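Tumor necrosis factor receptor superfamily member 11B (Mus musculus, PDB 4E4D) acts, through cysteine-rich repeats like those of this N-terminal part, as a decoy receptor for TNFSF11 (RANKL), neutralizing it in osteoclastogenesis. Local coordinates at residues G26-Q31 with D57-C62; L8-E13 with C20-P25; P64-L69 with R82-E87. All coordinates share one frame; numbering follows the deposited sequence.

The three contacts lie in series along an elongated chain built of small two-stranded sheets and disulfides. Interaction 2 closes first, within the first cysteine-rich repeat, on the hairpin of strands 9-10 and 20-21. Interaction 1 follows, the two centres about 13 Å apart, and couples strand 27-31 of that repeat to segment 57-62 of the second; these contacts touch where Leu29 packs on Tyr10 and Cys23. Interaction 3 lies at the passage from the second repeat to the third, its centre about 24 Å from that of interaction 1, which it touches through a weak hydrogen bond from Arg82 NH1 to Cys62 O. Interactions 2 and 3, with centres about 34 Å apart, do not touch.

Interaction 1: G26-Q31 with D57-C62; sequences GTYLKQ and DECVYC
The junction between the first two cysteine-rich repeats of the TNF-receptor fold is formed here, with strand 27-31 of the first repeat lying against 57-59 of the second. No hydrogen bond crosses between the segments; the contact rests on Tyr28, Cys59 and the backbone at Asp57. Tyr28 CB points toward the second segment, and the crowded first torsion, with CG between the backbone N and the carbonyl carbon (chi1 68°), then sets the ring beside Cys59 SG and Asp57 O. Cys59 SG, in its disulfide to Cys44, approaches Tyr28 CB to 3.7 Å and CD2 to 3.8 Å, and sits 5.0 Å from the ring centroid in an oblique sulfur-aromatic contact. On the other ortho carbon, Tyr28 CD1 comes within 3.5 Å of the carbonyl oxygen Asp57 O. An alanine in place of Tyr28 would remove the ring and its contacts to Cys59 SG and Asp57 O, leaving that of CB to SG, and would probably loosen the packing between the repeats. Outside the two segments, His54 hydrogen-bonds the carbonyl of Thr27 and Ser56 pairs with the Leu29 backbone. Next along the strand, Leu29 O receives a CA-H...O contact from Asp57 CA at 3.1 Å.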
ATOM      1  N   GLY B  26     -20.302  -5.747 -29.311  1.00 70.95           N
ATOM      2  CA  GLY B  26     -21.441  -4.877 -29.093  1.00 68.57           C
ATOM      3  C   GLY B  26     -22.522  -5.523 -28.249  1.00 64.51           C
ATOM      4  O   GLY B  26     -23.517  -4.882 -27.916  1.00 64.36           O
ATOM      5  N   THR B  27     -22.331  -6.792 -27.900  1.00 62.94           N
ATOM      6  CA  THR B  27     -23.315  -7.518 -27.106  1.00 61.49           C
ATOM      7  C   THR B  27     -22.638  -8.348 -26.023  1.00 63.26           C
ATOM      8  O   THR B  27     -21.427  -8.567 -26.062  1.00 74.57           O
ATOM      9  CB  THR B  27     -24.159  -8.470 -27.982  1.00 62.02           C
ATOM     10  OG1 THR B  27     -23.354  -9.575 -28.411  1.00 62.38           O
ATOM     11  CG2 THR B  27     -24.708  -7.744 -29.199  1.00 64.47           C
ATOM     12  N   TYR B  28     -23.429  -8.804 -25.057  1.00 60.89           N
ATOM     13  CA  TYR B  28     -22.942  -9.703 -24.019  1.00 59.28           C
ATOM     14  C   TYR B  28     -23.855 -10.919 -23.928  1.00 58.19           C
ATOM     15  O   TYR B  28     -25.021 -10.858 -24.315  1.00 59.93           O
ATOM     16  CB  TYR B  28     -22.883  -8.990 -22.666  1.00 57.60           C
ATOM     17  CG  TYR B  28     -24.240  -8.630 -22.103  1.00 58.34           C
ATOM     18  CD1 TYR B  28     -24.928  -9.514 -21.280  1.00 56.28           C
ATOM     19  CD2 TYR B  28     -24.833  -7.408 -22.393  1.00 63.25           C
ATOM     20  CE1 TYR B  28     -26.169  -9.192 -20.763  1.00 59.42           C
ATOM     21  CE2 TYR B  28     -26.075  -7.077 -21.880  1.00 63.05           C
ATOM     22  CZ  TYR B  28     -26.737  -7.972 -21.067  1.00 65.79           C
ATOM     23  OH  TYR B  28     -27.972  -7.648 -20.554  1.00 67.66           O
ATOM     24  N   LEU B  29     -23.318 -12.019 -23.413  1.00 61.88           N
ATOM     25  CA  LEU B  29     -24.073 -13.261 -23.292  1.00 65.28           C
ATOM     26  C   LEU B  29     -25.011 -13.203 -22.093  1.00 61.27           C
ATOM     27  O   LEU B  29     -24.570 -13.021 -20.961  1.00 59.35           O
ATOM     28  CB  LEU B  29     -23.110 -14.441 -23.149  1.00 63.46           C
ATOM     29  CG  LEU B  29     -23.701 -15.847 -23.271  1.00 71.16           C
ATOM     30  CD1 LEU B  29     -22.593 -16.849 -23.544  1.00 77.83           C
ATOM     31  CD2 LEU B  29     -24.467 -16.243 -22.018  1.00 78.15           C
ATOM     32  N   LYS B  30     -26.309 -13.356 -22.342  1.00 64.79           N
ATOM     33  CA  LYS B  30     -27.290 -13.330 -21.261  1.00 70.71           C
ATOM     34  C   LYS B  30     -27.813 -14.729 -20.933  1.00 71.06           C
ATOM     35  O   LYS B  30     -28.151 -15.015 -19.784  1.00 70.70           O
ATOM     36  CB  LYS B  30     -28.453 -12.400 -21.604  1.00 57.40           C
ATOM     37  CG  LYS B  30     -29.297 -12.039 -20.395  1.00 65.02           C
ATOM     38  CD  LYS B  30     -30.331 -10.975 -20.716  1.00 72.50           C
ATOM     39  CE  LYS B  30     -30.946 -10.405 -19.444  1.00 71.41           C
ATOM     40  NZ  LYS B  30     -31.545 -11.455 -18.574  1.00 70.26           N
ATOM     41  N   GLN B  31     -27.885 -15.594 -21.941  1.00 74.22           N
ATOM     42  CA  GLN B  31     -28.307 -16.977 -21.737  1.00 74.30           C
ATOM     43  C   GLN B  31     -27.641 -17.915 -22.738  1.00 76.37           C
ATOM     44  O   GLN B  31     -27.659 -17.670 -23.944  1.00 73.30           O
ATOM     45  CB  GLN B  31     -29.829 -17.099 -21.840  1.00 78.00           C
ATOM     46  CG  GLN B  31     -30.573 -16.460 -20.683  1.00 75.85           C
ATOM     47  CD  GLN B  31     -32.057 -16.770 -20.693  1.00 76.03           C
ATOM     48  OE1 GLN B  31     -32.620 -17.152 -21.719  1.00 68.71           O
ATOM     49  NE2 GLN B  31     -32.699 -16.607 -19.542  1.00 72.78           N
ATOM     50  N   ASP B  57     -20.443 -12.898 -19.722  1.00 67.04           N
ATOM     51  CA  ASP B  57     -21.837 -12.541 -19.500  1.00 67.58           C
ATOM     52  C   ASP B  57     -21.967 -11.077 -19.087  1.00 66.55           C
ATOM     53  O   ASP B  57     -23.019 -10.649 -18.616  1.00 66.79           O
ATOM     54  CB  ASP B  57     -22.453 -13.439 -18.426  1.00 67.37           C
ATOM     55  CG  ASP B  57     -21.807 -13.250 -17.067  1.00 65.42           C
ATOM     56  OD1 ASP B  57     -20.595 -12.943 -17.018  1.00 64.32           O
ATOM     57  OD2 ASP B  57     -22.510 -13.408 -16.045  1.00 65.18           O
ATOM     58  N   GLU B  58     -20.894 -10.312 -19.263  1.00 65.59           N
ATOM     59  CA  GLU B  58     -20.908  -8.900 -18.908  1.00 64.67           C
ATOM     60  C   GLU B  58     -19.989  -8.103 -19.828  1.00 64.76           C
ATOM     61  O   GLU B  58     -18.913  -8.570 -20.200  1.00 64.69           O
ATOM     62  CB  GLU B  58     -20.487  -8.724 -17.450  1.00 62.78           C
ATOM     63  CG  GLU B  58     -20.851  -7.372 -16.861  1.00 65.34           C
ATOM     64  CD  GLU B  58     -20.889  -7.388 -15.346  1.00 73.29           C
ATOM     65  OE1 GLU B  58     -21.215  -6.340 -14.749  1.00 77.96           O
ATOM     66  OE2 GLU B  58     -20.598  -8.449 -14.751  1.00 70.99           O
ATOM     67  N   CYS B  59     -20.422  -6.902 -20.201  1.00 65.13           N
ATOM     68  CA  CYS B  59     -19.633  -6.037 -21.071  1.00 65.40           C
ATOM     69  C   CYS B  59     -18.496  -5.364 -20.308  1.00 63.56           C
ATOM     70  O   CYS B  59     -18.518  -5.283 -19.080  1.00 62.11           O
ATOM     71  CB  CYS B  59     -20.521  -4.972 -21.719  1.00 66.62           C
ATOM     72  SG  CYS B  59     -21.553  -5.574 -23.077  1.00 79.29           S
ATOM     73  N   VAL B  60     -17.504  -4.881 -21.048  1.00 63.82           N
ATOM     74  CA  VAL B  60     -16.351  -4.213 -20.456  1.00 62.36           C
ATOM     75  C   VAL B  60     -16.623  -2.723 -20.296  1.00 61.97           C
ATOM     76  O   VAL B  60     -17.058  -2.056 -21.233  1.00 63.29           O
ATOM     77  CB  VAL B  60     -15.091  -4.405 -21.319  1.00 63.08           C
ATOM     78  CG1 VAL B  60     -13.882  -3.779 -20.644  1.00 61.69           C
ATOM     79  CG2 VAL B  60     -14.850  -5.884 -21.584  1.00 63.84           C
ATOM     80  N   TYR B  61     -16.355  -2.206 -19.103  1.00 60.32           N
ATOM     81  CA  TYR B  61     -16.614  -0.804 -18.793  1.00 59.93           C
ATOM     82  C   TYR B  61     -15.673   0.120 -19.557  1.00 60.28           C
ATOM     83  O   TYR B  61     -14.478  -0.152 -19.671  1.00 59.95           O
ATOM     84  CB  TYR B  61     -16.463  -0.572 -17.290  1.00 58.22           C
ATOM     85  CG  TYR B  61     -16.893   0.798 -16.823  1.00 57.95           C
ATOM     86  CD1 TYR B  61     -18.178   1.261 -17.059  1.00 59.06           C
ATOM     87  CD2 TYR B  61     -16.020   1.621 -16.126  1.00 56.76           C
ATOM     88  CE1 TYR B  61     -18.579   2.509 -16.627  1.00 59.04           C
ATOM     89  CE2 TYR B  61     -16.412   2.871 -15.687  1.00 56.65           C
ATOM     90  CZ  TYR B  61     -17.691   3.308 -15.940  1.00 57.81           C
ATOM     91  OH  TYR B  61     -18.086   4.552 -15.506  1.00 57.92           O
ATOM     92  N   CYS B  62     -16.219   1.210 -20.084  1.00 61.15           N
ATOM     93  CA  CYS B  62     -15.413   2.203 -20.781  1.00 61.63           C
ATOM     94  C   CYS B  62     -14.606   3.014 -19.779  1.00 60.67           C
ATOM     95  O   CYS B  62     -15.164   3.718 -18.937  1.00 59.32           O
ATOM     96  CB  CYS B  62     -16.298   3.123 -21.621  1.00 63.22           C
ATOM     97  SG  CYS B  62     -17.064   2.293 -23.032  1.00 77.02           S
TER

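Interaction 2: L8-E13 with C20-P25; sequences LHYDPE and CDKCAP
Cys20 O is gripped twice: Tyr10 N donates a hydrogen bond to it at 3.1 Å, lying in the carbonyl plane with an N-H...O angle of 163°, and His9 CA adds a CA-H...O contact. The reciprocal bond of the pair, from Cys20 N to Tyr10 O, is 2.9 Å long but reaches its oxygen from above the carbonyl plane. Two residues further along each segment, past the non-hydrogen-bonded pair His9-Asp21, Lys22 N bonds to Leu8 O at 3.0 Å, again from above the plane. The aromatic ring of Tyr10, with CG in the crowded position between N and the carbonyl carbon (chi1 72°), lies by the disulfide sulfur: Cys20 SG is 3.7 Å from Tyr10 CE1 in an oblique sulfur-aromatic contact, and Pro12 CD closes on the same Cys20 SG at 3.5 Å. Asp21 O meets the edge of this ring in its plane. Tyr10 OH reaches beyond the hairpin for a weak hydrogen bond to His32. On the face carrying His9 and Asp21, imidazole and carboxylate run side by side, their planes 74° apart. The extended Lys22 chain crosses Leu8 obliquely, Lys22 NZ lying 3.9 Å from Leu8 CD2. Backbone hydrogen bonds close this short antiparallel beta hairpin, and the disulfides Cys20-Cys33 and Cys23-Cys41 tie its second segment to the rest of the TNF-receptor cysteine-rich repeat.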
ATOM      1  N   LEU B   8     -18.547 -18.134 -34.744  1.00 98.14           N
ATOM      2  CA  LEU B   8     -17.561 -18.792 -33.897  1.00 96.21           C
ATOM      3  C   LEU B   8     -18.287 -19.613 -32.840  1.00 98.10           C
ATOM      4  O   LEU B   8     -19.376 -19.244 -32.405  1.00 96.87           O
ATOM      5  CB  LEU B   8     -16.644 -17.768 -33.232  1.00 93.70           C
ATOM      6  CG  LEU B   8     -15.200 -17.766 -33.742  1.00 97.82           C
ATOM      7  CD1 LEU B   8     -15.071 -16.940 -35.014  1.00 99.68           C
ATOM      8  CD2 LEU B   8     -14.250 -17.264 -32.666  1.00 91.37           C
ATOM      9  N   HIS B   9     -17.683 -20.724 -32.430  1.00 98.84           N
ATOM     10  CA  HIS B   9     -18.368 -21.681 -31.567  1.00100.43           C
ATOM     11  C   HIS B   9     -17.574 -22.105 -30.332  1.00101.43           C
ATOM     12  O   HIS B   9     -16.362 -22.311 -30.390  1.00101.47           O
ATOM     13  CB  HIS B   9     -18.735 -22.925 -32.376  1.00108.58           C
ATOM     14  CG  HIS B   9     -19.846 -22.705 -33.354  1.00112.88           C
ATOM     15  ND1 HIS B   9     -19.856 -23.268 -34.612  1.00117.87           N
ATOM     16  CD2 HIS B   9     -20.992 -21.990 -33.254  1.00110.78           C
ATOM     17  CE1 HIS B   9     -20.957 -22.905 -35.247  1.00114.69           C
ATOM     18  NE2 HIS B   9     -21.663 -22.130 -34.443  1.00116.81           N
ATOM     19  N   TYR B  10     -18.288 -22.236 -29.216  1.00103.96           N
ATOM     20  CA  TYR B  10     -17.753 -22.834 -27.995  1.00107.34           C
ATOM     21  C   TYR B  10     -18.749 -23.915 -27.578  1.00110.21           C
ATOM     22  O   TYR B  10     -19.560 -24.338 -28.398  1.00107.43           O
ATOM     23  CB  TYR B  10     -17.580 -21.783 -26.895  1.00103.07           C
ATOM     24  CG  TYR B  10     -18.877 -21.302 -26.287  1.00 97.11           C
ATOM     25  CD1 TYR B  10     -19.738 -20.481 -27.002  1.00 90.45           C
ATOM     26  CD2 TYR B  10     -19.238 -21.664 -24.995  1.00 96.34           C
ATOM     27  CE1 TYR B  10     -20.924 -20.040 -26.452  1.00 90.94           C
ATOM     28  CE2 TYR B  10     -20.422 -21.225 -24.436  1.00 95.83           C
ATOM     29  CZ  TYR B  10     -21.261 -20.414 -25.168  1.00 94.78           C
ATOM     30  OH  TYR B  10     -22.442 -19.976 -24.619  1.00 95.73           O
ATOM     31  N   ASP B  11     -18.708 -24.365 -26.326  1.00117.54           N
ATOM     32  CA  ASP B  11     -19.628 -25.421 -25.899  1.00118.19           C
ATOM     33  C   ASP B  11     -19.808 -25.565 -24.384  1.00120.00           C
ATOM     34  O   ASP B  11     -18.855 -25.870 -23.668  1.00124.02           O
ATOM     35  CB  ASP B  11     -19.177 -26.765 -26.478  1.00121.28           C
ATOM     36  CG  ASP B  11     -17.697 -27.025 -26.269  1.00122.88           C
ATOM     37  OD1 ASP B  11     -17.067 -26.297 -25.474  1.00122.24           O
ATOM     38  OD2 ASP B  11     -17.163 -27.963 -26.898  1.00122.76           O
ATOM     39  N   PRO B  12     -21.040 -25.342 -23.894  1.00116.79           N
ATOM     40  CA  PRO B  12     -21.423 -25.676 -22.518  1.00117.34           C
ATOM     41  C   PRO B  12     -22.089 -27.050 -22.444  1.00122.47           C
ATOM     42  O   PRO B  12     -22.083 -27.777 -23.438  1.00121.52           O
ATOM     43  CB  PRO B  12     -22.427 -24.578 -22.173  1.00109.66           C
ATOM     44  CG  PRO B  12     -23.100 -24.291 -23.469  1.00106.25           C
ATOM     45  CD  PRO B  12     -22.070 -24.522 -24.556  1.00109.55           C
ATOM     46  N   GLU B  13     -22.655 -27.400 -21.291  1.00126.39           N
ATOM     47  CA  GLU B  13     -23.333 -28.687 -21.134  1.00127.75           C
ATOM     48  C   GLU B  13     -24.288 -28.708 -19.943  1.00125.84           C
ATOM     49  O   GLU B  13     -24.056 -28.044 -18.932  1.00125.81           O
ATOM     50  CB  GLU B  13     -22.308 -29.814 -20.972  1.00131.23           C
ATOM     51  CG  GLU B  13     -22.930 -31.174 -20.671  1.00138.77           C
ATOM     52  CD  GLU B  13     -21.917 -32.191 -20.183  1.00145.22           C
ATOM     53  OE1 GLU B  13     -20.740 -32.102 -20.589  1.00147.66           O
ATOM     54  OE2 GLU B  13     -22.298 -33.076 -19.385  1.00146.70           O
ATOM     55  N   CYS B  20     -22.173 -24.019 -29.674  1.00110.08           N
ATOM     56  CA  CYS B  20     -23.095 -22.929 -29.967  1.00106.47           C
ATOM     57  C   CYS B  20     -22.350 -21.614 -30.179  1.00 97.08           C
ATOM     58  O   CYS B  20     -21.191 -21.473 -29.787  1.00 93.83           O
ATOM     59  CB  CYS B  20     -24.122 -22.787 -28.842  1.00108.37           C
ATOM     60  SG  CYS B  20     -23.406 -22.622 -27.192  1.00118.80           S
ATOM     61  N   ASP B  21     -23.030 -20.657 -30.800  1.00 91.83           N
ATOM     62  CA  ASP B  21     -22.408 -19.404 -31.217  1.00 91.21           C
ATOM     63  C   ASP B  21     -21.993 -18.514 -30.050  1.00 87.38           C
ATOM     64  O   ASP B  21     -22.700 -18.408 -29.048  1.00 81.27           O
ATOM     65  CB  ASP B  21     -23.360 -18.633 -32.132  1.00 88.63           C
ATOM     66  CG  ASP B  21     -23.625 -19.357 -33.435  1.00 93.43           C
ATOM     67  OD1 ASP B  21     -24.471 -20.276 -33.443  1.00100.24           O
ATOM     68  OD2 ASP B  21     -22.989 -19.008 -34.451  1.00 94.33           O
ATOM     69  N   LYS B  22     -20.836 -17.878 -30.198  1.00 86.93           N
ATOM     70  CA  LYS B  22     -20.387 -16.865 -29.255  1.00 78.67           C
ATOM     71  C   LYS B  22     -21.174 -15.584 -29.497  1.00 75.31           C
ATOM     72  O   LYS B  22     -21.883 -15.464 -30.496  1.00 72.74           O
ATOM     73  CB  LYS B  22     -18.894 -16.584 -29.435  1.00 80.49           C
ATOM     74  CG  LYS B  22     -17.985 -17.771 -29.161  1.00 84.04           C
ATOM     75  CD  LYS B  22     -16.523 -17.352 -29.200  1.00 89.40           C
ATOM     76  CE  LYS B  22     -15.592 -18.521 -28.921  1.00 94.92           C
ATOM     77  NZ  LYS B  22     -14.166 -18.091 -28.849  1.00 96.59           N
ATOM     78  N   CYS B  23     -21.045 -14.627 -28.584  1.00 80.40           N
ATOM     79  CA  CYS B  23     -21.698 -13.335 -28.746  1.00 68.91           C
ATOM     80  C   CYS B  23     -20.812 -12.381 -29.535  1.00 65.66           C
ATOM     81  O   CYS B  23     -19.612 -12.283 -29.287  1.00 71.56           O
ATOM     82  CB  CYS B  23     -22.050 -12.731 -27.385  1.00 66.16           C
ATOM     83  SG  CYS B  23     -23.507 -13.470 -26.614  1.00 91.89           S
ATOM     84  N   ALA B  24     -21.415 -11.686 -30.493  1.00 71.94           N
ATOM     85  CA  ALA B  24     -20.684 -10.757 -31.343  1.00 68.89           C
ATOM     86  C   ALA B  24     -20.311  -9.503 -30.564  1.00 70.32           C
ATOM     87  O   ALA B  24     -20.872  -9.236 -29.502  1.00 64.69           O
ATOM     88  CB  ALA B  24     -21.523 -10.392 -32.557  1.00 70.86           C
ATOM     89  N   PRO B  25     -19.352  -8.727 -31.090  1.00 75.96           N
ATOM     90  CA  PRO B  25     -19.004  -7.452 -30.460  1.00 68.12           C
ATOM     91  C   PRO B  25     -20.218  -6.535 -30.377  1.00 70.96           C
ATOM     92  O   PRO B  25     -21.063  -6.554 -31.272  1.00 72.35           O
ATOM     93  CB  PRO B  25     -17.953  -6.869 -31.408  1.00 77.97           C
ATOM     94  CG  PRO B  25     -17.389  -8.045 -32.126  1.00 74.11           C
ATOM     95  CD  PRO B  25     -18.523  -9.005 -32.274  1.00 77.37           C
TER

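Interaction 3: P64-L69 with R82-E87; sequences PVCKEL and RVCECE
Pro64, which follows a cis peptide bond, opens the contact with its carbonyl: Arg82 NH1 gives Pro64 O a weak hydrogen bond of 3.2 Å, and another weak one to Cys62 O. The arginine leaves its backbone with CG anti to N (chi1 176°) and an extended second torsion, which puts Arg82 CD 3.9 Å from Cys66 SG; the bend at chi3 (-56°) then swings the guanidinium toward Pro64 O. The CB of Val65 points away from the second segment, and its side chain packs on an apolar side chain in a chain of another protein. Cys66 comes next and is covalently joined to the facing strand by the disulfide Cys66 SG to Cys84 SG, 2.0 Å long and left-handed (chi3 -81°); in both residues SG is anti to the carbonyl carbon. The end of Glu68 leads away from 82-87 and forms a salt bridge with a basic side chain of another protein's chain. At Leu69 the backbone takes over: Glu87 N donates to Leu69 O at 3.0 Å, nearly along the C=O axis, while Cys86 CA adds a CA-H...O contact to that oxygen. Across this bond the two side chains cross obliquely, Glu87 OE2 lying 3.7 Å from Leu69 CD2. A covalent bond in the middle, with polar contacts at the Arg82 and Glu87 ends, would probably keep 64-69 beside 82-87 while Val65 and Glu68 meet a chain of another protein.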
ATOM      1  N   PRO B  64     -10.099   4.400 -18.962  1.00 68.14           N
ATOM      2  CA  PRO B  64     -10.413   5.392 -17.930  1.00 65.86           C
ATOM      3  C   PRO B  64     -10.896   6.718 -18.507  1.00 57.66           C
ATOM      4  O   PRO B  64     -11.059   6.852 -19.720  1.00 59.20           O
ATOM      5  CB  PRO B  64      -9.064   5.593 -17.243  1.00 57.71           C
ATOM      6  CG  PRO B  64      -8.077   5.427 -18.350  1.00 60.48           C
ATOM      7  CD  PRO B  64      -8.663   4.402 -19.296  1.00 68.35           C
ATOM      8  N   VAL B  65     -11.124   7.685 -17.624  1.00 56.84           N
ATOM      9  CA  VAL B  65     -11.448   9.044 -18.030  1.00 57.82           C
ATOM     10  C   VAL B  65     -10.202   9.701 -18.614  1.00 58.21           C
ATOM     11  O   VAL B  65      -9.081   9.381 -18.215  1.00 57.51           O
ATOM     12  CB  VAL B  65     -11.937   9.876 -16.829  1.00 56.73           C
ATOM     13  CG1 VAL B  65     -12.134  11.334 -17.223  1.00 60.47           C
ATOM     14  CG2 VAL B  65     -13.221   9.288 -16.263  1.00 56.53           C
ATOM     15  N   CYS B  66     -10.397  10.615 -19.561  1.00 59.66           N
ATOM     16  CA  CYS B  66      -9.283  11.332 -20.175  1.00 61.81           C
ATOM     17  C   CYS B  66      -8.633  12.294 -19.184  1.00 59.44           C
ATOM     18  O   CYS B  66      -9.322  13.008 -18.454  1.00 58.88           O
ATOM     19  CB  CYS B  66      -9.756  12.099 -21.411  1.00 66.38           C
ATOM     20  SG  CYS B  66     -10.229  11.049 -22.807  1.00 80.84           S
ATOM     21  N   LYS B  67      -7.303  12.312 -19.168  1.00 59.39           N
ATOM     22  CA  LYS B  67      -6.551  13.153 -18.242  1.00 58.52           C
ATOM     23  C   LYS B  67      -6.647  14.639 -18.605  1.00 59.50           C
ATOM     24  O   LYS B  67      -7.379  15.019 -19.518  1.00 60.82           O
ATOM     25  CB  LYS B  67      -5.085  12.708 -18.191  1.00 69.97           C
ATOM     26  CG  LYS B  67      -4.852  11.401 -17.442  1.00 67.65           C
ATOM     27  CD  LYS B  67      -5.194  10.188 -18.290  1.00 69.07           C
ATOM     28  CE  LYS B  67      -4.811   8.895 -17.590  1.00 67.24           C
ATOM     29  NZ  LYS B  67      -5.633   8.645 -16.373  1.00 75.39           N
ATOM     30  N   GLU B  68      -5.896  15.470 -17.885  1.00 61.58           N
ATOM     31  CA  GLU B  68      -5.997  16.925 -18.003  1.00 59.77           C
ATOM     32  C   GLU B  68      -5.665  17.442 -19.399  1.00 61.81           C
ATOM     33  O   GLU B  68      -6.460  18.160 -20.008  1.00 64.60           O
ATOM     34  CB  GLU B  68      -5.077  17.607 -16.985  1.00 58.96           C
ATOM     35  CG  GLU B  68      -5.475  17.394 -15.531  1.00 57.24           C
ATOM     36  CD  GLU B  68      -5.119  16.013 -15.018  1.00 59.48           C
ATOM     37  OE1 GLU B  68      -4.021  15.517 -15.348  1.00 57.71           O
ATOM     38  OE2 GLU B  68      -5.939  15.421 -14.287  1.00 66.77           O
ATOM     39  N   LEU B  69      -4.484  17.091 -19.897  1.00 62.49           N
ATOM     40  CA  LEU B  69      -4.031  17.587 -21.191  1.00 64.68           C
ATOM     41  C   LEU B  69      -4.276  16.562 -22.290  1.00 65.85           C
ATOM     42  O   LEU B  69      -3.454  16.392 -23.191  1.00 67.49           O
ATOM     43  CB  LEU B  69      -2.544  17.944 -21.133  1.00 68.67           C
ATOM     44  CG  LEU B  69      -2.129  18.887 -20.002  1.00 64.15           C
ATOM     45  CD1 LEU B  69      -0.696  19.350 -20.202  1.00 66.57           C
ATOM     46  CD2 LEU B  69      -3.072  20.078 -19.908  1.00 64.34           C
ATOM     47  N   ARG B  82     -13.202   3.951 -25.167  1.00 67.42           N
ATOM     48  CA  ARG B  82     -12.782   5.337 -25.298  1.00 67.64           C
ATOM     49  C   ARG B  82     -11.292   5.384 -25.617  1.00 67.97           C
ATOM     50  O   ARG B  82     -10.516   4.586 -25.092  1.00 67.03           O
ATOM     51  CB  ARG B  82     -13.064   6.096 -24.000  1.00 65.68           C
ATOM     52  CG  ARG B  82     -12.572   7.530 -23.995  1.00 65.77           C
ATOM     53  CD  ARG B  82     -12.830   8.210 -22.658  1.00 63.94           C
ATOM     54  NE  ARG B  82     -14.242   8.168 -22.277  1.00 63.91           N
ATOM     55  CZ  ARG B  82     -14.778   7.311 -21.408  1.00 62.76           C
ATOM     56  NH1 ARG B  82     -14.034   6.398 -20.794  1.00 61.43           N
ATOM     57  NH2 ARG B  82     -16.075   7.371 -21.145  1.00 63.14           N
ATOM     58  N   VAL B  83     -10.898   6.312 -26.482  1.00 69.55           N
ATOM     59  CA  VAL B  83      -9.492   6.482 -26.834  1.00 70.22           C
ATOM     60  C   VAL B  83      -9.048   7.916 -26.571  1.00 69.92           C
ATOM     61  O   VAL B  83      -9.518   8.852 -27.219  1.00 71.24           O
ATOM     62  CB  VAL B  83      -9.234   6.140 -28.311  1.00 73.05           C
ATOM     63  CG1 VAL B  83      -7.769   6.370 -28.662  1.00 74.04           C
ATOM     64  CG2 VAL B  83      -9.636   4.705 -28.603  1.00 73.53           C
ATOM     65  N   CYS B  84      -8.137   8.080 -25.618  1.00 68.96           N
ATOM     66  CA  CYS B  84      -7.642   9.402 -25.248  1.00 69.35           C
ATOM     67  C   CYS B  84      -6.244   9.639 -25.810  1.00 69.28           C
ATOM     68  O   CYS B  84      -5.431   8.719 -25.886  1.00 69.57           O
ATOM     69  CB  CYS B  84      -7.628   9.551 -23.726  1.00 65.38           C
ATOM     70  SG  CYS B  84      -9.239   9.281 -22.947  1.00 68.58           S
ATOM     71  N   GLU B  85      -5.976  10.881 -26.204  1.00 70.31           N
ATOM     72  CA  GLU B  85      -4.686  11.253 -26.775  1.00 71.90           C
ATOM     73  C   GLU B  85      -4.189  12.549 -26.145  1.00 71.19           C
ATOM     74  O   GLU B  85      -4.975  13.454 -25.873  1.00 70.64           O
ATOM     75  CB  GLU B  85      -4.812  11.424 -28.290  1.00 74.88           C
ATOM     76  CG  GLU B  85      -3.501  11.731 -28.996  1.00 78.92           C
ATOM     77  CD  GLU B  85      -3.687  11.994 -30.480  1.00 84.36           C
ATOM     78  OE1 GLU B  85      -4.846  11.984 -30.945  1.00 81.04           O
ATOM     79  OE2 GLU B  85      -2.676  12.213 -31.181  1.00 90.81           O
ATOM     80  N   CYS B  86      -2.882  12.637 -25.919  1.00 71.40           N
ATOM     81  CA  CYS B  86      -2.291  13.821 -25.302  1.00 70.85           C
ATOM     82  C   CYS B  86      -2.130  14.957 -26.304  1.00 73.14           C
ATOM     83  O   CYS B  86      -2.103  14.737 -27.514  1.00 75.47           O
ATOM     84  CB  CYS B  86      -0.932  13.484 -24.687  1.00 70.57           C
ATOM     85  SG  CYS B  86      -1.020  12.562 -23.131  1.00 88.47           S
ATOM     86  N   GLU B  87      -2.019  16.176 -25.784  1.00 74.66           N
ATOM     87  CA  GLU B  87      -1.830  17.357 -26.615  1.00 74.76           C
ATOM     88  C   GLU B  87      -0.582  17.231 -27.472  1.00 77.16           C
ATOM     89  O   GLU B  87       0.193  16.286 -27.329  1.00 77.80           O
ATOM     90  CB  GLU B  87      -1.709  18.609 -25.747  1.00 73.70           C
ATOM     91  CG  GLU B  87      -2.994  19.025 -25.064  1.00 72.07           C
ATOM     92  CD  GLU B  87      -2.796  20.204 -24.131  1.00 74.69           C
ATOM     93  OE1 GLU B  87      -1.650  20.693 -24.026  1.00 71.66           O
ATOM     94  OE2 GLU B  87      -3.784  20.638 -23.500  1.00 76.85           O
TER